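Local atomic coordinates of uncharacterized protein (Pyrococcus furiosus, PDB entry 3WL4), a protein that is probably a metal-dependent deacetylase of the GlcNAc-PI de-N-acetylase (LmbE-like) type that removes acetyl groups from N-acetylglucosamine-type sugars. Residues A[60-65]-A[99-104]; A[33-38]-A[129-134]; A[87-92]-A[104-109]. All coordinates share one frame; numbering follows the deposited sequence.

Interaction 1. Residues A[60-65]-A[99-104]. With HE2 (hexan-1-ol), chain O.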
loop_
_atom_site.group_PDB
_atom_site.type_symbol
_atom_site.label_atom_id
_atom_site.label_comp_id
_atom_site.label_asym_id
_atom_site.label_seq_id
_atom_site.Cartn_x
_atom_site.Cartn_y
_atom_site.Cartn_z
ATOM N N VAL A 60 26.720 25.645 -18.748
ATOM C CA VAL A 60 26.130 24.693 -17.677
ATOM C C VAL A 60 25.632 23.422 -18.316
ATOM O O VAL A 60 24.935 23.442 -19.305
ATOM C CB VAL A 60 25.101 25.453 -16.869
ATOM C CG1 VAL A 60 24.593 24.545 -15.671
ATOM C CG2 VAL A 60 25.632 26.716 -16.191
ATOM N N GLU A 61 25.911 22.269 -17.742
ATOM C CA GLU A 61 25.384 21.037 -18.205
ATOM C C GLU A 61 24.006 20.836 -17.529
ATOM O O GLU A 61 23.971 20.813 -16.316
ATOM C CB GLU A 61 26.272 19.839 -17.795
ATOM C CG GLU A 61 25.800 18.572 -18.248
ATOM C CD GLU A 61 26.686 17.372 -17.847
ATOM O OE1 GLU A 61 27.816 17.614 -17.292
ATOM O OE2 GLU A 61 26.357 16.253 -18.213
ATOM N N VAL A 62 22.972 20.864 -18.362
ATOM C CA VAL A 62 21.567 20.744 -17.832
ATOM C C VAL A 62 21.151 19.377 -18.207
ATOM O O VAL A 62 21.179 18.848 -19.349
ATOM C CB VAL A 62 20.653 21.748 -18.510
ATOM C CG1 VAL A 62 19.192 21.435 -18.003
ATOM C CG2 VAL A 62 21.089 23.207 -18.233
ATOM N N ILE A 63 20.686 18.590 -17.136
ATOM C CA ILE A 63 20.188 17.214 -17.275
ATOM C C ILE A 63 18.720 17.173 -16.769
ATOM O O ILE A 63 18.454 17.848 -15.782
ATOM C CB ILE A 63 21.071 16.307 -16.321
ATOM C CG1 ILE A 63 22.534 16.266 -16.926
ATOM C CG2 ILE A 63 20.485 14.912 -16.347
ATOM C CD1 ILE A 63 23.467 15.740 -15.776
ATOM N N TYR A 64 17.919 16.459 -17.504
ATOM C CA TYR A 64 16.484 16.324 -17.017
ATOM C C TYR A 64 16.341 14.962 -16.295
ATOM O O TYR A 64 16.973 13.948 -16.645
ATOM C CB TYR A 64 15.551 16.216 -18.167
ATOM C CG TYR A 64 15.320 17.510 -18.946
ATOM C CD1 TYR A 64 15.936 18.695 -18.590
ATOM C CD2 TYR A 64 14.430 17.401 -20.010
ATOM C CE1 TYR A 64 15.625 19.908 -19.379
ATOM C CE2 TYR A 64 14.080 18.578 -20.745
ATOM C CZ TYR A 64 14.691 19.722 -20.375
ATOM O OH TYR A 64 14.381 20.871 -21.130
ATOM N N ILE A 65 15.442 15.007 -15.277
ATOM C CA ILE A 65 14.803 13.744 -14.807
ATOM C C ILE A 65 13.311 13.903 -15.111
ATOM O O ILE A 65 12.764 14.942 -14.610
ATOM C CB ILE A 65 15.013 13.527 -13.291
ATOM C CG1 ILE A 65 16.507 13.322 -12.998
ATOM C CG2 ILE A 65 14.271 12.205 -12.905
ATOM C CD1 ILE A 65 16.789 13.264 -11.445
ATOM N N LEU A 99 16.944 23.363 -26.512
ATOM C CA LEU A 99 17.360 24.086 -25.337
ATOM C C LEU A 99 18.778 23.800 -24.835
ATOM O O LEU A 99 19.196 24.357 -23.792
ATOM C CB LEU A 99 16.327 23.762 -24.158
ATOM C CG LEU A 99 14.912 24.180 -24.539
ATOM C CD1 LEU A 99 13.948 23.814 -23.351
ATOM C CD2 LEU A 99 14.803 25.703 -24.759
ATOM N N GLY A 100 19.526 22.918 -25.561
ATOM C CA GLY A 100 20.909 22.697 -25.153
ATOM C C GLY A 100 21.043 21.556 -24.135
ATOM O O GLY A 100 22.107 21.334 -23.626
ATOM N N VAL A 101 19.927 20.795 -23.977
ATOM C CA VAL A 101 20.023 19.692 -22.952
ATOM C C VAL A 101 20.455 18.421 -23.744
ATOM O O VAL A 101 19.813 18.003 -24.760
ATOM C CB VAL A 101 18.579 19.569 -22.338
ATOM C CG1 VAL A 101 18.470 18.218 -21.428
ATOM C CG2 VAL A 101 18.241 20.759 -21.585
ATOM N N ARG A 102 21.389 17.680 -23.140
ATOM C CA ARG A 102 21.879 16.489 -23.816
ATOM C C ARG A 102 21.657 15.213 -23.040
ATOM O O ARG A 102 22.007 14.172 -23.573
ATOM C CB ARG A 102 23.430 16.586 -24.012
ATOM C CG ARG A 102 23.789 17.900 -24.880
ATOM C CD ARG A 102 25.294 18.305 -25.067
ATOM N NE ARG A 102 26.197 18.269 -23.891
ATOM C CZ ARG A 102 26.177 18.985 -22.727
ATOM N NH1 ARG A 102 25.201 19.845 -22.369
ATOM N NH2 ARG A 102 27.174 18.773 -21.844
ATOM N N LYS A 103 20.987 15.253 -21.862
ATOM C CA LYS A 103 20.796 13.944 -21.173
ATOM C C LYS A 103 19.438 14.002 -20.416
ATOM O O LYS A 103 19.150 15.038 -19.754
ATOM C CB LYS A 103 21.909 13.683 -20.192
ATOM C CG LYS A 103 21.781 12.358 -19.444
ATOM C CD LYS A 103 22.988 12.133 -18.460
ATOM C CE LYS A 103 24.413 12.144 -18.959
ATOM N NZ LYS A 103 25.293 11.507 -17.753
ATOM N N ILE A 104 18.693 12.922 -20.604
ATOM C CA ILE A 104 17.348 12.839 -19.937
ATOM C C ILE A 104 17.346 11.456 -19.259
ATOM O O ILE A 104 17.528 10.417 -19.907
ATOM C CB ILE A 104 16.211 12.906 -20.957
ATOM C CG1 ILE A 104 16.249 14.295 -21.673
ATOM C CG2 ILE A 104 14.872 12.725 -20.129
ATOM C CD1 ILE A 104 15.310 14.262 -22.894
HETATM C CAA HE2 O . 18.054 15.358 -27.428
HETATM C CAC HE2 O . 18.294 14.952 -25.844
HETATM C CAE HE2 O . 18.755 13.458 -25.800
HETATM C CAG HE2 O . 18.330 12.676 -24.540
HETATM C CAF HE2 O . 18.983 11.311 -24.569
HETATM C CAD HE2 O . 18.757 10.700 -23.222
HETATM O OAB HE2 O . 19.814 10.869 -22.318
HETATM O O HOH W 1 23.309 21.732 -21.131
HETATM O O HOH W 2 26.830 13.949 -16.705
HETATM O O HOH W 3 23.058 18.109 -20.987
#
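The parallel strand pair that closes the beta-alpha-beta unit around helix 81-99 is held here where Tyr64 meets Lys103 and Ile104. Tyr64 N donates to Lys103 O at 2.9 Å, nearly straight (168°) and in the carbonyl plane, and the CA atoms of Tyr64 and Ile104 are 4.6 Å apart. Before this bridge the backbones stand further apart and water fills in: one molecule takes the N-H of Arg102 and donates to Val62 O, while another joins Val60 O, Val62 N and Gly100 O. Gly100, with positive phi in a Schellman motif, ends the helix and turns the chain toward Val101. That valine crosses the Tyr64 ring at about a right angle. Its CG1, anti to its own backbone N (chi1 169°), lies over one face, 3.9 Å from the ring centroid, a CH-pi contact, whereas CG2 reaches Tyr64 CE1 at 3.5 Å. Ile104 runs beside the tyrosine, pointing the same way, and its N-H binds hexanol OAB at 2.9 Å. A further water links Glu61 OE2 to Lys103 NZ, which also pairs with Glu131. Such a helix-to-strand return, closing on a parallel neighbour, is typical of a Rossmann-like alpha/beta fold.

Interaction 2. Residues A[33-38]-A[129-134]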
loop_
_atom_site.group_PDB
_atom_site.type_symbol
_atom_site.label_atom_id
_atom_site.label_comp_id
_atom_site.label_asym_id
_atom_site.label_seq_id
_atom_site.Cartn_x
_atom_site.Cartn_y
_atom_site.Cartn_z
ATOM N N LYS A 33 26.642 22.100 -13.199
ATOM C CA LYS A 33 25.793 20.982 -13.624
ATOM C C LYS A 33 24.510 21.117 -12.775
ATOM O O LYS A 33 24.569 21.255 -11.581
ATOM C CB LYS A 33 26.466 19.626 -13.346
ATOM C CG LYS A 33 25.516 18.481 -13.797
ATOM C CD LYS A 33 25.946 17.025 -13.418
ATOM C CE LYS A 33 27.343 16.663 -14.093
ATOM N NZ LYS A 33 27.747 15.266 -13.693
ATOM N N VAL A 34 23.368 21.148 -13.477
ATOM C CA VAL A 34 22.023 21.196 -12.774
ATOM C C VAL A 34 21.182 20.109 -13.329
ATOM O O VAL A 34 21.288 19.652 -14.443
ATOM C CB VAL A 34 21.377 22.576 -12.896
ATOM C CG1 VAL A 34 22.409 23.686 -12.328
ATOM C CG2 VAL A 34 21.007 22.849 -14.347
ATOM N N ILE A 35 20.260 19.654 -12.394
ATOM C CA ILE A 35 19.225 18.704 -12.835
ATOM C C ILE A 35 17.878 19.429 -12.735
ATOM O O ILE A 35 17.552 20.079 -11.713
ATOM C CB ILE A 35 19.182 17.473 -11.863
ATOM C CG1 ILE A 35 20.477 16.638 -12.227
ATOM C CG2 ILE A 35 17.969 16.694 -12.235
ATOM C CD1 ILE A 35 20.544 15.304 -11.467
ATOM N N CYS A 36 17.139 19.326 -13.863
ATOM C CA CYS A 36 15.774 19.895 -13.847
ATOM C C CYS A 36 14.832 18.720 -13.891
ATOM O O CYS A 36 14.835 17.859 -14.760
ATOM C CB CYS A 36 15.546 20.735 -15.159
ATOM S SG CYS A 36 16.792 22.135 -15.229
ATOM N N ILE A 37 13.995 18.674 -12.840
ATOM C CA ILE A 37 13.069 17.553 -12.585
ATOM C C ILE A 37 11.658 17.987 -13.082
ATOM O O ILE A 37 11.124 19.047 -12.609
ATOM C CB ILE A 37 13.032 17.214 -11.101
ATOM C CG1 ILE A 37 14.487 16.798 -10.714
ATOM C CG2 ILE A 37 12.130 15.950 -10.937
ATOM C CD1 ILE A 37 14.591 16.322 -9.236
ATOM N N GLU A 38 11.086 17.189 -13.955
ATOM C CA GLU A 38 9.763 17.519 -14.498
ATOM C C GLU A 38 8.828 16.367 -14.242
ATOM O O GLU A 38 9.167 15.196 -14.433
ATOM C CB GLU A 38 9.755 17.750 -16.027
ATOM C CG GLU A 38 10.537 16.690 -16.870
ATOM C CD GLU A 38 10.585 17.060 -18.357
ATOM O OE1 GLU A 38 10.136 18.114 -18.716
ATOM O OE2 GLU A 38 10.968 16.147 -19.138
ATOM N N ARG A 129 23.155 11.215 -6.558
ATOM C CA ARG A 129 24.529 10.799 -6.093
ATOM C C ARG A 129 25.358 10.457 -7.319
ATOM O O ARG A 129 26.607 10.711 -7.233
ATOM C CB ARG A 129 24.361 9.569 -5.208
ATOM C CG ARG A 129 23.789 9.986 -3.854
ATOM C CD ARG A 129 23.515 8.679 -3.071
ATOM N NE ARG A 129 23.062 9.075 -1.695
ATOM C CZ ARG A 129 22.530 8.175 -0.795
ATOM N NH1 ARG A 129 22.220 6.944 -1.200
ATOM N NH2 ARG A 129 22.248 8.613 0.416
ATOM N N LYS A 130 24.836 9.909 -8.396
ATOM C CA LYS A 130 25.697 9.625 -9.608
ATOM C C LYS A 130 26.149 10.918 -10.228
ATOM O O LYS A 130 27.360 11.041 -10.566
ATOM C CB LYS A 130 24.897 8.803 -10.590
ATOM C CG LYS A 130 25.638 8.632 -11.967
ATOM C CD LYS A 130 26.786 7.693 -11.851
ATOM C CE LYS A 130 27.396 7.662 -13.370
ATOM N NZ LYS A 130 28.369 6.544 -13.172
ATOM N N GLU A 131 25.247 11.877 -10.408
ATOM C CA GLU A 131 25.602 13.056 -11.220
ATOM C C GLU A 131 26.191 14.115 -10.383
ATOM O O GLU A 131 26.910 15.048 -10.951
ATOM C CB GLU A 131 24.294 13.547 -11.922
ATOM C CG GLU A 131 23.799 12.688 -13.037
ATOM C CD GLU A 131 24.634 12.715 -14.350
ATOM O OE1 GLU A 131 25.623 13.521 -14.347
ATOM O OE2 GLU A 131 24.256 11.925 -15.179
ATOM N N LYS A 132 26.015 14.237 -9.072
ATOM C CA LYS A 132 26.592 15.286 -8.193
ATOM C C LYS A 132 26.249 16.671 -8.703
ATOM O O LYS A 132 27.174 17.519 -8.932
ATOM C CB LYS A 132 28.153 15.052 -8.114
ATOM C CG LYS A 132 28.397 13.745 -7.347
ATOM C CD LYS A 132 29.931 13.467 -7.189
ATOM C CE LYS A 132 30.445 14.067 -5.833
ATOM N NZ LYS A 132 29.546 14.114 -4.507
ATOM N N PRO A 133 25.001 16.984 -8.969
ATOM C CA PRO A 133 24.708 18.303 -9.490
ATOM C C PRO A 133 24.879 19.376 -8.467
ATOM O O PRO A 133 24.611 19.228 -7.234
ATOM C CB PRO A 133 23.209 18.194 -9.887
ATOM C CG PRO A 133 22.620 17.183 -8.751
ATOM C CD PRO A 133 23.778 16.121 -8.830
ATOM N N ASP A 134 25.211 20.600 -8.937
ATOM C CA ASP A 134 25.277 21.746 -8.019
ATOM C C ASP A 134 23.892 22.275 -7.657
ATOM O O ASP A 134 23.706 22.821 -6.598
ATOM C CB ASP A 134 26.091 23.015 -8.685
ATOM C CG ASP A 134 27.397 22.561 -9.202
ATOM O OD1 ASP A 134 28.222 22.173 -8.291
ATOM O OD2 ASP A 134 27.602 22.398 -10.379
#
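Glu131 meets Lys33 at the C-terminal end of helix 118-131, in the connection of the Rossmann-like alpha/beta fold that returns the chain to strand 135-139, alongside strand 33-38. The Glu131 carboxylate forms a salt bridge, its OE1 receiving Lys33 NZ at 2.8 Å nearly along the C-O direction. The same ammonium donates to Glu131 O at 2.9 Å, in the carbonyl plane and on a lone pair, so two bonds to one residue grip it. The lysine chain bends at its third torsion (chi3 -61°), which turns CE and NZ toward the helix end; the carbonyl end of the helix would probably favour the positive charge there. Glu131 OE2, the other carboxylate oxygen, is held by Tyr105 OH, so both oxygens are engaged and the rotation of the carboxylate is fixed over the sheet face. Lys132 leaves helical geometry with positive phi, and the chain turns toward the strand. Pro133 then packs obliquely against Ile35: its CG is 3.9 Å from Ile35 CD1, and its CB lies equally near Ile35 CG1. Asp134 pairs with the start of the strand through both backbone and side chain. Its N-H gives a bent bond to Lys33 O (2.8 Å, 141°), while OD2, which also accepts from Lys32 N, takes the Lys33 N-H at 3.0 Å.

Interaction 3. Residues A[87-92]-A[104-109]. With HE2 (hexan-1-ol), chain O.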
loop_
_atom_site.group_PDB
_atom_site.type_symbol
_atom_site.label_atom_id
_atom_site.label_comp_id
_atom_site.label_asym_id
_atom_site.label_seq_id
_atom_site.Cartn_x
_atom_site.Cartn_y
_atom_site.Cartn_z
ATOM N N ILE A 87 5.747 8.466 -28.545
ATOM C CA ILE A 87 5.743 9.776 -29.233
ATOM C C ILE A 87 6.335 10.856 -28.390
ATOM O O ILE A 87 7.165 11.698 -28.798
ATOM C CB ILE A 87 4.312 10.120 -29.677
ATOM C CG1 ILE A 87 3.920 9.220 -30.861
ATOM C CG2 ILE A 87 4.160 11.652 -30.033
ATOM C CD1 ILE A 87 2.452 9.202 -31.078
ATOM N N ARG A 88 5.922 10.933 -27.103
ATOM C CA ARG A 88 6.422 11.991 -26.262
ATOM C C ARG A 88 7.898 11.968 -25.908
ATOM O O ARG A 88 8.517 12.991 -25.631
ATOM C CB ARG A 88 5.517 12.053 -24.972
ATOM C CG ARG A 88 4.047 12.411 -25.356
ATOM C CD ARG A 88 3.141 12.602 -24.077
ATOM N NE ARG A 88 3.562 13.842 -23.433
ATOM C CZ ARG A 88 2.855 14.363 -22.401
ATOM N NH1 ARG A 88 1.770 13.642 -21.973
ATOM N NH2 ARG A 88 3.190 15.535 -21.767
ATOM N N ARG A 89 8.448 10.731 -25.853
ATOM C CA ARG A 89 9.899 10.623 -25.689
ATOM C C ARG A 89 10.627 11.312 -26.856
ATOM O O ARG A 89 11.541 12.083 -26.582
ATOM C CB ARG A 89 10.240 9.109 -25.611
ATOM C CG ARG A 89 11.813 9.141 -25.380
ATOM C CD ARG A 89 12.279 7.668 -25.558
ATOM N NE ARG A 89 11.536 6.962 -24.473
ATOM C CZ ARG A 89 12.093 6.312 -23.444
ATOM N NH1 ARG A 89 11.265 5.833 -22.512
ATOM N NH2 ARG A 89 13.442 6.155 -23.402
ATOM N N ARG A 90 10.165 11.054 -28.059
ATOM C CA ARG A 90 10.817 11.750 -29.198
ATOM C C ARG A 90 10.588 13.246 -29.179
ATOM O O ARG A 90 11.501 14.013 -29.489
ATOM C CB ARG A 90 10.267 11.162 -30.482
ATOM C CG ARG A 90 10.544 9.636 -30.516
ATOM C CD ARG A 90 9.823 8.909 -31.648
ATOM N NE ARG A 90 10.198 7.472 -31.832
ATOM C CZ ARG A 90 9.538 6.667 -32.674
ATOM N NH1 ARG A 90 8.486 7.153 -33.366
ATOM N NH2 ARG A 90 9.903 5.390 -32.797
ATOM N N GLU A 91 9.363 13.660 -28.756
ATOM C CA GLU A 91 9.100 15.127 -28.686
ATOM C C GLU A 91 10.005 15.767 -27.698
ATOM O O GLU A 91 10.569 16.856 -27.881
ATOM C CB GLU A 91 7.651 15.373 -28.237
ATOM C CG GLU A 91 6.694 15.037 -29.374
ATOM C CD GLU A 91 5.256 15.052 -29.086
ATOM O OE1 GLU A 91 4.817 15.112 -27.895
ATOM O OE2 GLU A 91 4.416 14.991 -30.067
ATOM N N GLU A 92 10.221 15.095 -26.497
ATOM C CA GLU A 92 11.135 15.722 -25.555
ATOM C C GLU A 92 12.603 15.784 -26.008
ATOM O O GLU A 92 13.339 16.697 -25.696
ATOM C CB GLU A 92 11.020 14.921 -24.183
ATOM C CG GLU A 92 11.804 15.579 -23.072
ATOM C CD GLU A 92 11.091 16.827 -22.575
ATOM O OE1 GLU A 92 11.209 17.956 -23.200
ATOM O OE2 GLU A 92 10.391 16.875 -21.516
ATOM N N ILE A 104 18.693 12.922 -20.604
ATOM C CA ILE A 104 17.348 12.839 -19.937
ATOM C C ILE A 104 17.346 11.456 -19.259
ATOM O O ILE A 104 17.528 10.417 -19.907
ATOM C CB ILE A 104 16.211 12.906 -20.957
ATOM C CG1 ILE A 104 16.249 14.295 -21.673
ATOM C CG2 ILE A 104 14.872 12.725 -20.129
ATOM C CD1 ILE A 104 15.310 14.262 -22.894
ATOM N N TYR A 105 17.014 11.440 -17.951
ATOM C CA TYR A 105 16.685 10.156 -17.262
ATOM C C TYR A 105 15.146 10.021 -17.218
ATOM O O TYR A 105 14.483 10.972 -16.715
ATOM C CB TYR A 105 17.161 10.209 -15.842
ATOM C CG TYR A 105 18.684 10.131 -15.650
ATOM C CD1 TYR A 105 19.286 8.902 -15.366
ATOM C CD2 TYR A 105 19.501 11.323 -15.710
ATOM C CE1 TYR A 105 20.651 8.817 -15.166
ATOM C CE2 TYR A 105 20.886 11.222 -15.477
ATOM C CZ TYR A 105 21.374 9.969 -15.192
ATOM O OH TYR A 105 22.806 9.862 -14.940
ATOM N N TRP A 106 14.695 8.919 -17.649
ATOM C CA TRP A 106 13.252 8.634 -17.666
ATOM C C TRP A 106 12.913 7.668 -16.554
ATOM O O TRP A 106 13.307 6.493 -16.601
ATOM C CB TRP A 106 12.893 7.948 -18.982
ATOM C CG TRP A 106 13.127 8.857 -20.217
ATOM C CD1 TRP A 106 14.239 8.806 -21.037
ATOM C CD2 TRP A 106 12.275 9.897 -20.697
ATOM N NE1 TRP A 106 14.029 9.752 -22.114
ATOM C CE2 TRP A 106 12.881 10.424 -21.854
ATOM C CE3 TRP A 106 11.047 10.380 -20.277
ATOM C CZ2 TRP A 106 12.264 11.452 -22.629
ATOM C CZ3 TRP A 106 10.417 11.422 -21.000
ATOM C CH2 TRP A 106 11.044 11.902 -22.161
ATOM N N LEU A 107 12.192 8.125 -15.554
ATOM C CA LEU A 107 11.824 7.144 -14.471
ATOM C C LEU A 107 10.754 6.232 -14.892
ATOM O O LEU A 107 10.634 5.132 -14.253
ATOM C CB LEU A 107 11.384 7.868 -13.140
ATOM C CG LEU A 107 12.430 8.815 -12.565
ATOM C CD1 LEU A 107 11.939 9.172 -11.158
ATOM C CD2 LEU A 107 13.838 8.229 -12.500
ATOM N N ASN A 108 9.915 6.619 -15.895
ATOM C CA ASN A 108 8.889 5.771 -16.471
ATOM C C ASN A 108 7.752 5.392 -15.553
ATOM O O ASN A 108 7.007 4.476 -15.909
ATOM C CB ASN A 108 9.481 4.490 -17.139
ATOM C CG ASN A 108 10.366 4.832 -18.422
ATOM O OD1 ASN A 108 11.477 4.347 -18.480
ATOM N ND2 ASN A 108 9.837 5.506 -19.235
ATOM N N TYR A 109 7.558 6.113 -14.460
ATOM C CA TYR A 109 6.253 5.887 -13.788
ATOM C C TYR A 109 5.079 6.304 -14.687
ATOM O O TYR A 109 5.243 7.249 -15.467
ATOM C CB TYR A 109 6.199 6.608 -12.385
ATOM C CG TYR A 109 7.242 6.006 -11.396
ATOM C CD1 TYR A 109 6.958 4.852 -10.773
ATOM C CD2 TYR A 109 8.426 6.672 -11.235
ATOM C CE1 TYR A 109 7.866 4.272 -9.946
ATOM C CE2 TYR A 109 9.437 6.099 -10.351
ATOM C CZ TYR A 109 9.102 4.926 -9.801
ATOM O OH TYR A 109 10.081 4.300 -8.977
HETATM C CAA HE2 O . 18.054 15.358 -27.428
HETATM C CAC HE2 O . 18.294 14.952 -25.844
HETATM C CAE HE2 O . 18.755 13.458 -25.800
HETATM C CAG HE2 O . 18.330 12.676 -24.540
HETATM C CAF HE2 O . 18.983 11.311 -24.569
HETATM C CAD HE2 O . 18.757 10.700 -23.222
HETATM O OAB HE2 O . 19.814 10.869 -22.318
#
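Arg89 lays its guanidinium over the indole of Trp106, where helix 81-99 packs on strand 103-109 in the beta-alpha-beta unit. The centres of the two flat groups are 4.1 Å apart with planes at 26°, and Arg89 CZ stands 13° off the normal of the five-membered ring: a stacked cation-pi contact. The aliphatic part joins in, Arg89 CG touching Trp106 CZ2 at 3.6 Å. A bend at the third torsion lays the guanidinium along the indole, over its five-membered ring, and NH2 comes to 3.6 Å from Trp106 CD1. One turn on, Glu92 approaches the indole edge, with CB 3.6 Å from Trp106 CH2, and its CG meets Ile104 CD1 at 3.7 Å; its carboxylate turns instead to Asp42 N. Ile104 CG2 lies against the face of Trp106 opposite the arginine, so the ring is sandwiched. A leucine in place of Trp106 would probably leave the Arg89 guanidinium without its flat partner, free to swing, and open a gap beside Glu92. The short helix and strand axes run nearly antiparallel (158°), 11.4 Å apart, and beyond them strand 61-68 adjoins the edge strand, whose far face is packed by helix 118-131.

Of the segments in contact, strand 33-38 comes first from the N terminus and waits longest for its partner: interaction 2 closes a loop of 90 residues when the end of helix 118-131 returns to it. Nested inside that loop are the other two contacts. Interaction 1 closes 33 residues between strands 61-68 and 103-109, and interaction 3 ties helix 81-99 to strand 103-109 across just 11; these two cross, their segments alternating along the chain, and share Ile104 and the hexanol. Strands 33-38, 61-68 and 103-109 are consecutive in the parallel sheet. Interactions 1 and 2 meet through the Ile63 O to Cys36 N bond, and Glu131 is a residue through which all three contacts join.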